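Local coordinates for NikO protein (Streptomyces tendae, PDB 4FQD), which acts as an enolpyruvyl transferase essential in nikkomycin biosynthesis, belonging to the MurA subfamily of the EPSP synthase family, at residues A[108-113]-A[196-201]; A[16-21]-A[450-455]. The protein carries 4 engineered substitutions. One frame throughout, in Å; residues are numbered along the deposited sequence.

Interaction 1: A[108-113]-A[196-201]; sequences SLYLLP and VKTALL. With SO4 (sulfate ion), chain C.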
loop_
_atom_site.group_PDB
_atom_site.type_symbol
_atom_site.label_atom_id
_atom_site.label_comp_id
_atom_site.label_asym_id
_atom_site.label_seq_id
_atom_site.Cartn_x
_atom_site.Cartn_y
_atom_site.Cartn_z
ATOM N N SER A 108 -18.503 16.908 -19.463
ATOM C CA SER A 108 -18.596 17.531 -20.778
ATOM C C SER A 108 -17.310 17.342 -21.577
ATOM O O SER A 108 -17.303 17.472 -22.801
ATOM C CB SER A 108 -18.916 19.021 -20.641
ATOM O OG SER A 108 -17.890 19.700 -19.939
ATOM N N LEU A 109 -16.224 17.031 -20.874
ATOM C CA LEU A 109 -14.924 16.823 -21.503
ATOM C C LEU A 109 -14.933 15.644 -22.468
ATOM O O LEU A 109 -14.187 15.626 -23.447
ATOM C CB LEU A 109 -13.846 16.610 -20.437
ATOM C CG LEU A 109 -13.411 17.839 -19.642
ATOM C CD1 LEU A 109 -12.455 17.446 -18.529
ATOM C CD2 LEU A 109 -12.763 18.853 -20.564
ATOM N N TYR A 110 -15.781 14.659 -22.192
ATOM C CA TYR A 110 -15.835 13.455 -23.011
ATOM C C TYR A 110 -16.825 13.592 -24.167
ATOM O O TYR A 110 -17.175 12.609 -24.820
ATOM C CB TYR A 110 -16.158 12.234 -22.147
ATOM C CG TYR A 110 -15.165 12.035 -21.023
ATOM C CD1 TYR A 110 -13.872 11.603 -21.285
ATOM C CD2 TYR A 110 -15.517 12.287 -19.704
ATOM C CE1 TYR A 110 -12.957 11.425 -20.267
ATOM C CE2 TYR A 110 -14.608 12.110 -18.676
ATOM C CZ TYR A 110 -13.330 11.679 -18.964
ATOM O OH TYR A 110 -12.420 11.501 -17.949
ATOM N N LEU A 111 -17.267 14.821 -24.411
ATOM C CA LEU A 111 -18.102 15.124 -25.565
ATOM C C LEU A 111 -17.216 15.554 -26.726
ATOM O O LEU A 111 -17.660 15.605 -27.873
ATOM C CB LEU A 111 -19.099 16.234 -25.232
ATOM C CG LEU A 111 -20.175 15.895 -24.199
ATOM C CD1 LEU A 111 -21.004 17.126 -23.864
ATOM C CD2 LEU A 111 -21.063 14.774 -24.708
ATOM N N LEU A 112 -15.962 15.862 -26.412
ATOM C CA LEU A 112 -14.980 16.288 -27.411
ATOM C C LEU A 112 -14.785 15.332 -28.599
ATOM O O LEU A 112 -14.682 15.792 -29.738
ATOM C CB LEU A 112 -13.633 16.609 -26.751
ATOM C CG LEU A 112 -13.611 17.819 -25.817
ATOM C CD1 LEU A 112 -12.219 18.028 -25.241
ATOM C CD2 LEU A 112 -14.087 19.063 -26.548
ATOM N N PRO A 113 -14.714 14.008 -28.347
ATOM C CA PRO A 113 -14.608 13.100 -29.495
ATOM C C PRO A 113 -15.806 13.198 -30.435
ATOM O O PRO A 113 -15.642 13.078 -31.647
ATOM C CB PRO A 113 -14.572 11.718 -28.840
ATOM C CG PRO A 113 -13.984 11.961 -27.504
ATOM C CD PRO A 113 -14.528 13.288 -27.072
ATOM N N VAL A 196 -8.403 6.417 -21.402
ATOM C CA VAL A 196 -9.019 5.211 -21.944
ATOM C C VAL A 196 -10.388 5.522 -22.538
ATOM O O VAL A 196 -10.719 5.062 -23.631
ATOM C CB VAL A 196 -9.163 4.118 -20.866
ATOM C CG1 VAL A 196 -9.905 2.912 -21.424
ATOM C CG2 VAL A 196 -7.796 3.713 -20.339
ATOM N N LYS A 197 -11.176 6.307 -21.810
ATOM C CA LYS A 197 -12.499 6.712 -22.270
ATOM C C LYS A 197 -12.407 7.476 -23.585
ATOM O O LYS A 197 -13.158 7.209 -24.523
ATOM C CB LYS A 197 -13.188 7.577 -21.216
ATOM C CG LYS A 197 -13.411 6.874 -19.889
ATOM C CD LYS A 197 -13.940 7.835 -18.839
ATOM C CE LYS A 197 -14.071 7.154 -17.488
ATOM N NZ LYS A 197 -14.662 8.059 -16.465
ATOM N N THR A 198 -11.475 8.421 -23.645
ATOM C CA THR A 198 -11.280 9.237 -24.836
ATOM C C THR A 198 -10.830 8.392 -26.024
ATOM O O THR A 198 -11.382 8.504 -27.119
ATOM C CB THR A 198 -10.245 10.349 -24.589
ATOM O OG1 THR A 198 -10.691 11.188 -23.515
ATOM C CG2 THR A 198 -10.059 11.192 -25.840
ATOM N N ALA A 199 -9.831 7.542 -25.798
ATOM C CA ALA A 199 -9.288 6.691 -26.851
ATOM C C ALA A 199 -10.341 5.749 -27.425
ATOM O O ALA A 199 -10.381 5.516 -28.633
ATOM C CB ALA A 199 -8.100 5.901 -26.333
ATOM N N LEU A 200 -11.187 5.209 -26.554
ATOM C CA LEU A 200 -12.267 4.331 -26.987
ATOM C C LEU A 200 -13.264 5.078 -27.863
ATOM O O LEU A 200 -13.670 4.584 -28.915
ATOM C CB LEU A 200 -12.983 3.721 -25.783
ATOM C CG LEU A 200 -12.447 2.377 -25.297
ATOM C CD1 LEU A 200 -13.138 1.973 -24.011
ATOM C CD2 LEU A 200 -12.649 1.317 -26.366
ATOM N N LEU A 201 -13.651 6.270 -27.422
ATOM C CA LEU A 201 -14.572 7.109 -28.179
ATOM C C LEU A 201 -13.973 7.497 -29.525
ATOM O O LEU A 201 -14.644 7.426 -30.555
ATOM C CB LEU A 201 -14.938 8.361 -27.380
ATOM C CG LEU A 201 -15.829 8.151 -26.154
ATOM C CD1 LEU A 201 -15.942 9.432 -25.344
ATOM C CD2 LEU A 201 -17.206 7.660 -26.573
HETATM S S SO4 C . -12.252 10.487 -14.756
HETATM O O1 SO4 C . -12.191 9.638 -15.942
HETATM O O2 SO4 C . -13.432 11.345 -14.832
HETATM O O3 SO4 C . -12.335 9.647 -13.566
HETATM O O4 SO4 C . -11.050 11.314 -14.686
#

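Interaction 2: A[16-21]-A[450-455]; sequences LEIHGG and ADIRHT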
loop_
_atom_site.group_PDB
_atom_site.type_symbol
_atom_site.label_atom_id
_atom_site.label_comp_id
_atom_site.label_asym_id
_atom_site.label_seq_id
_atom_site.Cartn_x
_atom_site.Cartn_y
_atom_site.Cartn_z
ATOM N N LEU A 16 -25.373 23.263 7.320
ATOM C CA LEU A 16 -26.100 22.078 7.750
ATOM C C LEU A 16 -25.971 21.966 9.262
ATOM O O LEU A 16 -24.863 21.912 9.793
ATOM C CB LEU A 16 -25.545 20.817 7.087
ATOM C CG LEU A 16 -25.872 20.595 5.610
ATOM C CD1 LEU A 16 -25.330 19.252 5.149
ATOM C CD2 LEU A 16 -27.371 20.682 5.372
ATOM N N GLU A 17 -27.103 21.951 9.956
ATOM C CA GLU A 17 -27.097 21.828 11.407
ATOM C C GLU A 17 -27.368 20.382 11.801
ATOM O O GLU A 17 -28.493 19.896 11.686
ATOM C CB GLU A 17 -28.134 22.763 12.030
ATOM C CG GLU A 17 -28.080 22.834 13.547
ATOM C CD GLU A 17 -29.020 23.880 14.113
ATOM O OE1 GLU A 17 -28.780 25.085 13.881
ATOM O OE2 GLU A 17 -30.001 23.499 14.784
ATOM N N ILE A 18 -26.325 19.698 12.262
ATOM C CA ILE A 18 -26.413 18.271 12.553
ATOM C C ILE A 18 -26.532 17.971 14.045
ATOM O O ILE A 18 -25.722 18.430 14.850
ATOM C CB ILE A 18 -25.195 17.508 11.988
ATOM C CG1 ILE A 18 -25.047 17.766 10.488
ATOM C CG2 ILE A 18 -25.320 16.018 12.266
ATOM C CD1 ILE A 18 -23.834 18.593 10.128
ATOM N N HIS A 19 -27.551 17.198 14.404
ATOM C CA HIS A 19 -27.701 16.700 15.764
ATOM C C HIS A 19 -27.571 15.182 15.768
ATOM O O HIS A 19 -28.560 14.465 15.616
ATOM C CB HIS A 19 -29.051 17.111 16.351
ATOM C CG HIS A 19 -29.212 18.589 16.527
ATOM N ND1 HIS A 19 -29.796 19.394 15.574
ATOM C CD2 HIS A 19 -28.864 19.408 17.548
ATOM C CE1 HIS A 19 -29.803 20.645 16.000
ATOM N NE2 HIS A 19 -29.242 20.681 17.196
ATOM N N GLY A 20 -26.346 14.697 15.934
ATOM C CA GLY A 20 -26.083 13.270 15.896
ATOM C C GLY A 20 -26.402 12.571 17.202
ATOM O O GLY A 20 -26.812 13.205 18.175
ATOM N N GLY A 21 -26.206 11.257 17.223
ATOM C CA GLY A 21 -26.496 10.461 18.402
ATOM C C GLY A 21 -27.738 9.614 18.213
ATOM O O GLY A 21 -28.074 8.787 19.060
ATOM N N ALA A 450 -32.197 10.606 10.804
ATOM C CA ALA A 450 -31.157 11.593 11.074
ATOM C C ALA A 450 -31.749 12.975 11.322
ATOM O O ALA A 450 -32.736 13.361 10.696
ATOM C CB ALA A 450 -30.159 11.641 9.928
ATOM N N ASP A 451 -31.140 13.716 12.241
ATOM C CA ASP A 451 -31.586 15.068 12.547
ATOM C C ASP A 451 -30.676 16.094 11.881
ATOM O O ASP A 451 -29.741 16.604 12.496
ATOM C CB ASP A 451 -31.631 15.293 14.060
ATOM C CG ASP A 451 -32.307 16.598 14.437
ATOM O OD1 ASP A 451 -32.987 17.190 13.572
ATOM O OD2 ASP A 451 -32.166 17.028 15.601
ATOM N N ILE A 452 -30.957 16.384 10.615
ATOM C CA ILE A 452 -30.182 17.355 9.851
ATOM C C ILE A 452 -31.078 18.505 9.408
ATOM O O ILE A 452 -32.138 18.285 8.823
ATOM C CB ILE A 452 -29.534 16.710 8.612
ATOM C CG1 ILE A 452 -28.836 15.402 8.994
ATOM C CG2 ILE A 452 -28.558 17.679 7.954
ATOM C CD1 ILE A 452 -28.258 14.652 7.818
ATOM N N ARG A 453 -30.648 19.729 9.690
ATOM C CA ARG A 453 -31.458 20.907 9.400
ATOM C C ARG A 453 -30.720 21.889 8.493
ATOM O O ARG A 453 -29.504 22.044 8.593
ATOM C CB ARG A 453 -31.858 21.598 10.705
ATOM C CG ARG A 453 -32.449 20.652 11.739
ATOM C CD ARG A 453 -32.585 21.316 13.098
ATOM N NE ARG A 453 -32.957 20.353 14.129
ATOM C CZ ARG A 453 -33.111 20.652 15.414
ATOM N NH1 ARG A 453 -32.926 21.896 15.834
ATOM N NH2 ARG A 453 -33.450 19.708 16.280
ATOM N N HIS A 454 -31.465 22.546 7.608
ATOM C CA HIS A 454 -30.896 23.564 6.731
ATOM C C HIS A 454 -30.998 24.945 7.370
ATOM O O HIS A 454 -32.094 25.466 7.570
ATOM C CB HIS A 454 -31.604 23.567 5.374
ATOM C CG HIS A 454 -31.319 22.355 4.540
ATOM N ND1 HIS A 454 -30.285 22.304 3.631
ATOM C CD2 HIS A 454 -31.936 21.152 4.478
ATOM C CE1 HIS A 454 -30.275 21.122 3.045
ATOM N NE2 HIS A 454 -31.267 20.401 3.540
ATOM N N THR A 455 -29.850 25.533 7.693
ATOM C CA THR A 455 -29.817 26.849 8.320
ATOM C C THR A 455 -28.928 27.812 7.542
ATOM O O THR A 455 -28.598 27.569 6.381
ATOM C CB THR A 455 -29.307 26.772 9.772
ATOM O OG1 THR A 455 -27.986 26.219 9.788
ATOM C CG2 THR A 455 -30.227 25.903 10.617
HETATM O O HOH W 1 -29.053 12.447 14.193
#

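Interaction 1: A[108-113]-A[196-201]
Tyr110 and Lys197 meet with the lysine chain passing over one face of the phenol ring. Lys197 CD sits 3.8 Å above the ring plane, nearer the rim of the ring than its centre, and makes a CH-pi contact 4.2 Å from the Tyr110 ring centroid. With CG anti to the carbonyl carbon (chi1 -61°) and the chain extended beyond it, the lysine runs past the phenol to a sulfate likely picked up from the crystallisation medium. Lys197 NZ donates to O1 of this ion at 3.0 Å and is also salt-bridged to Asp220. Tyr110 OH approaches the same oxygen, in a weak hydrogen bond that has a competing acceptor within reach; Ser193 binds the ion too. Thr198 comes to the ring edge, its OG1 3.9 Å from Tyr110 CD1 and near the ring plane. Its chi1 of -59° sets that hydroxyl beside the backbone N, and OG1 is hydrogen-bonded to Gly194 O in the preceding turn. Farther along the helix the contact becomes apolar: Leu201 CB touches Pro113 CB at 3.7 Å, while Leu201 CD1 rests 3.4 Å from Tyr110 O. No hydrogen bond joins the two segments directly; packing, the CH-pi contact and the shared sulfate oxygen link them. Segment 108-113, which leads into helix 112-118, is thus set against helix 192-204, with helices 34-44, 142-149 and 219-231 packed around them.

Interaction 2: A[16-21]-A[450-455]
A chi1 of -65° puts His19 CG beside its backbone N, and Arg453, with CG anti to the carbonyl carbon (chi1 -50°), extends from there to NE; the two side chains cross at about a right angle. His19 CE1 thereby lies over the centre of one guanidinium face, 3.3 Å above its plane, with the two flat groups 40° apart. Asp451 OD1 takes a hydrogen bond from Arg453 NE at 3.2 Å in the guanidinium plane, and OD2 forms a salt bridge with NH2. On the other strand Glu17 OE2 makes a longer salt bridge to Arg453 NH1, at 3.5 Å, while Glu17 OE1 pairs with Arg425. Strands 14-19 and 451-456 are antiparallel neighbours in a four-stranded mixed sheet, which places the two ends of the chain in one domain, consistent with the MurA fold. Glu17 and Arg453 are a hydrogen-bonded pair, with Glu17 N to Arg453 O at 2.8 Å. An alanine in place of Asp451 would probably leave Arg453 NE and NH2 without their carboxylate partner, with the longer Glu17 bridge to hold the guanidinium, and take away the OD2 contact with His19 CB. On the opposite sheet face Leu16 CD2 lies over the His454 ring and touches Ile452 CG2, Val442 packing against all three.

Overall arrangement
The two contacts lie on opposite sides of the chain's centre, their centres 40 Å apart and their nearest atoms about 26 Å apart. Along the chain, 16-21 comes first, then 108-113 and 196-201, and 450-455 last, so interaction 2 brackets interaction 1. They share no helix, strand or sheet: interaction 1 sets helix 112-118 and the residues just before it against helix 192-204, interaction 2 pairs strands 14-19 and 451-456. This matches the two-domain inverse beta/alpha barrel of the family, in which, as in MurA, the N-terminal strand probably belongs with the C-terminal half while the part holding 108-113 and 196-201 probably forms the other domain. Each contact thus probably lies within a different domain.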